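Local coordinates for putative fructose-bisphosphate aldolase (Coccidioides immitis, PDB 3PM6), which is a putative class II aldolase, a zinc-containing enzyme with the TIM-barrel fold, at residues 204-215 with 232-243. Residues are numbered along the deposited sequence; the frame is centred on the assembly and turned at random.
Sequences VQLDYERLQRIN and FTKEIFEKCIER
With its CG turned opposite the carbonyl carbon (chi1 -65°), Tyr208 extends its ring from the first turn of helix 208-218 across to Ile236, Lys239 and Cys240. Arg243 has a similar first torsion and a chain extended from CG to NE, which carries its guanidinium back beside Tyr208. The two helices are neighbours on the outside of a TIM barrel: strand 223-226 separates them in the chain, so they are successive outer helices of the beta/alpha alternation, and the axes of 208-215 and 234-242 lie 30° from parallel and approach to 10.1 Å.

Evidence for a CH-pi contact is the position of Lys239 CD, 4.0 Å from the Tyr208 ring centroid and over its face; Leu206 CB lies over the opposite face. Cys240 SG sits at the ring edge, 5.4 Å from the centroid, a sulfur-aromatic contact, and the hydroxyl end reaches the CG2 methyl of Ile236, OH to CG2 being 3.5 Å. Before the two helices begin, Leu206 CD1 fits among Phe232 CZ, Ile236 CG2 and Cys240 SG, while Val204 CG1 meets Phe232 CE1 at 3.6 Å. Phe232 and Cys240 also touch Leu226 of the barrel wall, so the apolar layer continues into the strand.

Arg243 NH1 donates to Lys239 O at 3.0 Å, with an N-H...O angle of 161° and the acceptor in the guanidinium plane. This bond would restrain the group's rotation, with one face over Tyr208 CB, while Arg243 CB packs on Leu211 CD2. No direct hydrogen bond joins the segments; instead a water accepts from Asn215 ND2 at 3.1 Å and donates to Glu242 O at 3.2 Å.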
# COMPACT_ATOMS: atom_id res chain seq x y z
N VAL A 204 33.23 -7.32 0.75
CA VAL A 204 32.97 -6.58 -0.50
C VAL A 204 34.30 -6.40 -1.23
O VAL A 204 35.21 -5.77 -0.69
CB VAL A 204 32.37 -5.20 -0.20
CG1 VAL A 204 32.26 -4.35 -1.46
CG2 VAL A 204 31.00 -5.33 0.50
N GLN A 205 34.42 -6.98 -2.43
CA GLN A 205 35.64 -6.87 -3.25
C GLN A 205 35.28 -6.40 -4.66
O GLN A 205 35.03 -7.21 -5.52
CB GLN A 205 36.41 -8.21 -3.32
CG GLN A 205 36.85 -8.80 -1.96
CD GLN A 205 37.68 -7.85 -1.09
OE1 GLN A 205 38.28 -6.87 -1.56
NE2 GLN A 205 37.71 -8.14 0.21
N LEU A 206 35.24 -5.09 -4.88
CA LEU A 206 34.80 -4.55 -6.15
C LEU A 206 35.99 -4.28 -7.06
O LEU A 206 37.11 -3.93 -6.61
CB LEU A 206 33.94 -3.28 -5.96
CG LEU A 206 32.81 -3.35 -4.91
CD1 LEU A 206 32.08 -2.03 -4.77
CD2 LEU A 206 31.83 -4.53 -5.18
N ASP A 207 35.76 -4.47 -8.34
CA ASP A 207 36.78 -4.21 -9.34
C ASP A 207 36.49 -2.82 -9.89
O ASP A 207 35.75 -2.66 -10.88
CB ASP A 207 36.72 -5.29 -10.42
CG ASP A 207 37.86 -5.22 -11.42
OD1 ASP A 207 38.59 -4.20 -11.49
OD2 ASP A 207 37.98 -6.19 -12.19
N TYR A 208 37.04 -1.81 -9.21
CA TYR A 208 36.81 -0.40 -9.58
C TYR A 208 37.39 -0.08 -10.94
O TYR A 208 36.85 0.74 -11.68
CB TYR A 208 37.38 0.53 -8.52
CG TYR A 208 36.69 0.41 -7.18
CD1 TYR A 208 35.42 0.95 -6.99
CD2 TYR A 208 37.31 -0.24 -6.09
CE1 TYR A 208 34.76 0.86 -5.77
CE2 TYR A 208 36.68 -0.32 -4.85
CZ TYR A 208 35.38 0.23 -4.71
OH TYR A 208 34.70 0.16 -3.53
N GLU A 209 38.49 -0.75 -11.27
CA GLU A 209 39.12 -0.59 -12.59
C GLU A 209 38.17 -1.04 -13.71
O GLU A 209 37.97 -0.31 -14.67
CB GLU A 209 40.47 -1.33 -12.65
CG GLU A 209 41.59 -0.56 -11.94
CD GLU A 209 42.87 -1.37 -11.78
OE1 GLU A 209 42.98 -2.45 -12.43
OE2 GLU A 209 43.77 -0.94 -11.02
N ARG A 210 37.58 -2.23 -13.55
CA ARG A 210 36.57 -2.73 -14.47
C ARG A 210 35.45 -1.68 -14.61
O ARG A 210 35.07 -1.30 -15.72
CB ARG A 210 36.00 -4.05 -13.96
CG ARG A 210 34.95 -4.70 -14.85
CD ARG A 210 34.50 -6.04 -14.26
NE ARG A 210 35.56 -7.04 -14.30
CZ ARG A 210 35.84 -7.81 -15.37
NH1 ARG A 210 35.11 -7.69 -16.48
NH2 ARG A 210 36.83 -8.70 -15.31
N LEU A 211 34.97 -1.19 -13.47
CA LEU A 211 33.92 -0.19 -13.46
C LEU A 211 34.28 1.04 -14.28
O LEU A 211 33.50 1.44 -15.13
CB LEU A 211 33.55 0.19 -12.02
CG LEU A 211 32.41 1.18 -11.90
CD1 LEU A 211 31.16 0.58 -12.60
CD2 LEU A 211 32.14 1.55 -10.41
N GLN A 212 35.46 1.65 -14.05
CA GLN A 212 35.86 2.87 -14.81
C GLN A 212 35.97 2.54 -16.31
O GLN A 212 35.49 3.32 -17.12
CB GLN A 212 37.11 3.59 -14.22
CG GLN A 212 37.63 4.94 -14.92
CD GLN A 212 36.56 6.09 -15.20
OE1 GLN A 212 36.33 6.43 -16.35
NE2 GLN A 212 35.98 6.67 -14.18
N ARG A 213 36.52 1.38 -16.65
CA ARG A 213 36.61 0.91 -18.05
C ARG A 213 35.23 0.88 -18.73
O ARG A 213 35.08 1.32 -19.87
CB ARG A 213 37.26 -0.49 -18.15
CG ARG A 213 38.75 -0.47 -18.35
CD ARG A 213 39.38 -1.83 -18.29
NE ARG A 213 40.61 -1.72 -17.51
CZ ARG A 213 40.88 -2.42 -16.42
NH1 ARG A 213 40.01 -3.35 -16.02
NH2 ARG A 213 42.03 -2.22 -15.76
N ILE A 214 34.24 0.37 -18.00
CA ILE A 214 32.84 0.42 -18.43
C ILE A 214 32.35 1.85 -18.60
O ILE A 214 31.78 2.21 -19.63
CB ILE A 214 31.95 -0.36 -17.43
CG1 ILE A 214 32.39 -1.83 -17.39
CG2 ILE A 214 30.43 -0.18 -17.76
CD1 ILE A 214 31.90 -2.57 -16.20
N ASN A 215 32.59 2.68 -17.59
CA ASN A 215 32.14 4.04 -17.60
C ASN A 215 32.75 4.78 -18.80
O ASN A 215 32.05 5.48 -19.56
CB ASN A 215 32.57 4.69 -16.30
CG ASN A 215 32.07 6.07 -16.18
OD1 ASN A 215 30.96 6.36 -16.58
ND2 ASN A 215 32.88 6.95 -15.61
N PHE A 232 27.22 -1.47 1.82
CA PHE A 232 28.26 -0.53 1.36
C PHE A 232 28.41 0.67 2.34
O PHE A 232 27.49 1.03 3.10
CB PHE A 232 28.00 -0.03 -0.09
CG PHE A 232 28.27 -1.07 -1.17
CD1 PHE A 232 28.57 -2.39 -0.85
CD2 PHE A 232 28.20 -0.72 -2.51
CE1 PHE A 232 28.84 -3.34 -1.85
CE2 PHE A 232 28.43 -1.68 -3.54
CZ PHE A 232 28.73 -3.00 -3.20
N THR A 233 29.60 1.26 2.31
CA THR A 233 29.96 2.35 3.21
C THR A 233 29.97 3.60 2.33
O THR A 233 29.91 3.50 1.12
CB THR A 233 31.39 2.13 3.82
OG1 THR A 233 32.33 2.03 2.76
CG2 THR A 233 31.47 0.87 4.66
N LYS A 234 30.06 4.78 2.93
CA LYS A 234 30.15 6.00 2.18
C LYS A 234 31.35 5.98 1.23
O LYS A 234 31.27 6.43 0.08
CB LYS A 234 30.31 7.21 3.13
CG LYS A 234 30.84 8.48 2.36
CD LYS A 234 30.09 9.73 2.79
CE LYS A 234 30.20 10.84 1.76
NZ LYS A 234 28.81 11.27 1.38
N GLU A 235 32.49 5.51 1.72
CA GLU A 235 33.72 5.56 0.93
C GLU A 235 33.59 4.67 -0.32
O GLU A 235 34.02 5.05 -1.41
CB GLU A 235 34.93 5.17 1.80
CG GLU A 235 35.29 6.25 2.88
CD GLU A 235 34.56 6.12 4.23
OE1 GLU A 235 33.51 5.44 4.32
OE2 GLU A 235 35.06 6.70 5.22
N ILE A 236 32.94 3.51 -0.17
CA ILE A 236 32.63 2.64 -1.33
C ILE A 236 31.67 3.33 -2.33
O ILE A 236 31.89 3.31 -3.54
CB ILE A 236 32.04 1.29 -0.90
CG1 ILE A 236 33.12 0.48 -0.19
CG2 ILE A 236 31.46 0.52 -2.13
CD1 ILE A 236 32.57 -0.80 0.52
N PHE A 237 30.62 3.95 -1.80
CA PHE A 237 29.70 4.72 -2.62
C PHE A 237 30.43 5.80 -3.39
O PHE A 237 30.25 5.91 -4.61
CB PHE A 237 28.56 5.30 -1.78
CG PHE A 237 27.52 4.27 -1.30
CD1 PHE A 237 26.81 3.45 -2.23
CD2 PHE A 237 27.20 4.18 0.06
CE1 PHE A 237 25.82 2.52 -1.78
CE2 PHE A 237 26.21 3.25 0.52
CZ PHE A 237 25.53 2.41 -0.42
N GLU A 238 31.29 6.57 -2.70
CA GLU A 238 32.04 7.64 -3.35
C GLU A 238 32.87 7.09 -4.52
O GLU A 238 32.85 7.65 -5.60
CB GLU A 238 32.94 8.43 -2.36
CG GLU A 238 32.21 9.31 -1.29
CD GLU A 238 31.10 10.22 -1.87
OE1 GLU A 238 31.17 10.58 -3.08
OE2 GLU A 238 30.13 10.56 -1.13
N LYS A 239 33.55 5.97 -4.31
CA LYS A 239 34.35 5.33 -5.36
C LYS A 239 33.50 4.98 -6.59
O LYS A 239 33.91 5.24 -7.70
CB LYS A 239 35.08 4.10 -4.81
CG LYS A 239 36.28 4.44 -3.92
CD LYS A 239 36.91 3.22 -3.26
CE LYS A 239 38.07 3.71 -2.38
NZ LYS A 239 38.33 2.91 -1.15
N CYS A 240 32.31 4.43 -6.36
CA CYS A 240 31.39 4.04 -7.44
C CYS A 240 30.83 5.22 -8.20
O CYS A 240 30.83 5.22 -9.42
CB CYS A 240 30.24 3.17 -6.91
SG CYS A 240 30.77 1.59 -6.22
N ILE A 241 30.35 6.23 -7.47
CA ILE A 241 29.80 7.45 -8.07
C ILE A 241 30.83 8.23 -8.92
O ILE A 241 30.49 8.77 -9.99
CB ILE A 241 29.24 8.37 -6.97
CG1 ILE A 241 28.05 7.66 -6.26
CG2 ILE A 241 28.88 9.73 -7.54
CD1 ILE A 241 27.66 8.25 -4.91
N GLU A 242 32.08 8.29 -8.44
CA GLU A 242 33.18 8.88 -9.20
C GLU A 242 33.41 8.05 -10.47
O GLU A 242 33.90 8.57 -11.45
CB GLU A 242 34.46 8.97 -8.35
CG GLU A 242 35.78 9.22 -9.14
CD GLU A 242 36.01 10.69 -9.54
OE1 GLU A 242 36.98 11.31 -9.02
OE2 GLU A 242 35.24 11.24 -10.37
N ARG A 243 33.03 6.77 -10.45
CA ARG A 243 33.12 5.96 -11.67
C ARG A 243 31.80 5.77 -12.42
O ARG A 243 31.62 4.80 -13.13
CB ARG A 243 33.84 4.65 -11.40
CG ARG A 243 35.27 4.91 -10.89
CD ARG A 243 35.84 3.71 -10.16
NE ARG A 243 37.26 3.88 -9.88
CZ ARG A 243 37.74 4.56 -8.84
NH1 ARG A 243 36.92 5.16 -7.97
NH2 ARG A 243 39.05 4.65 -8.68
O HOH W 1 33.13 9.74 -14.29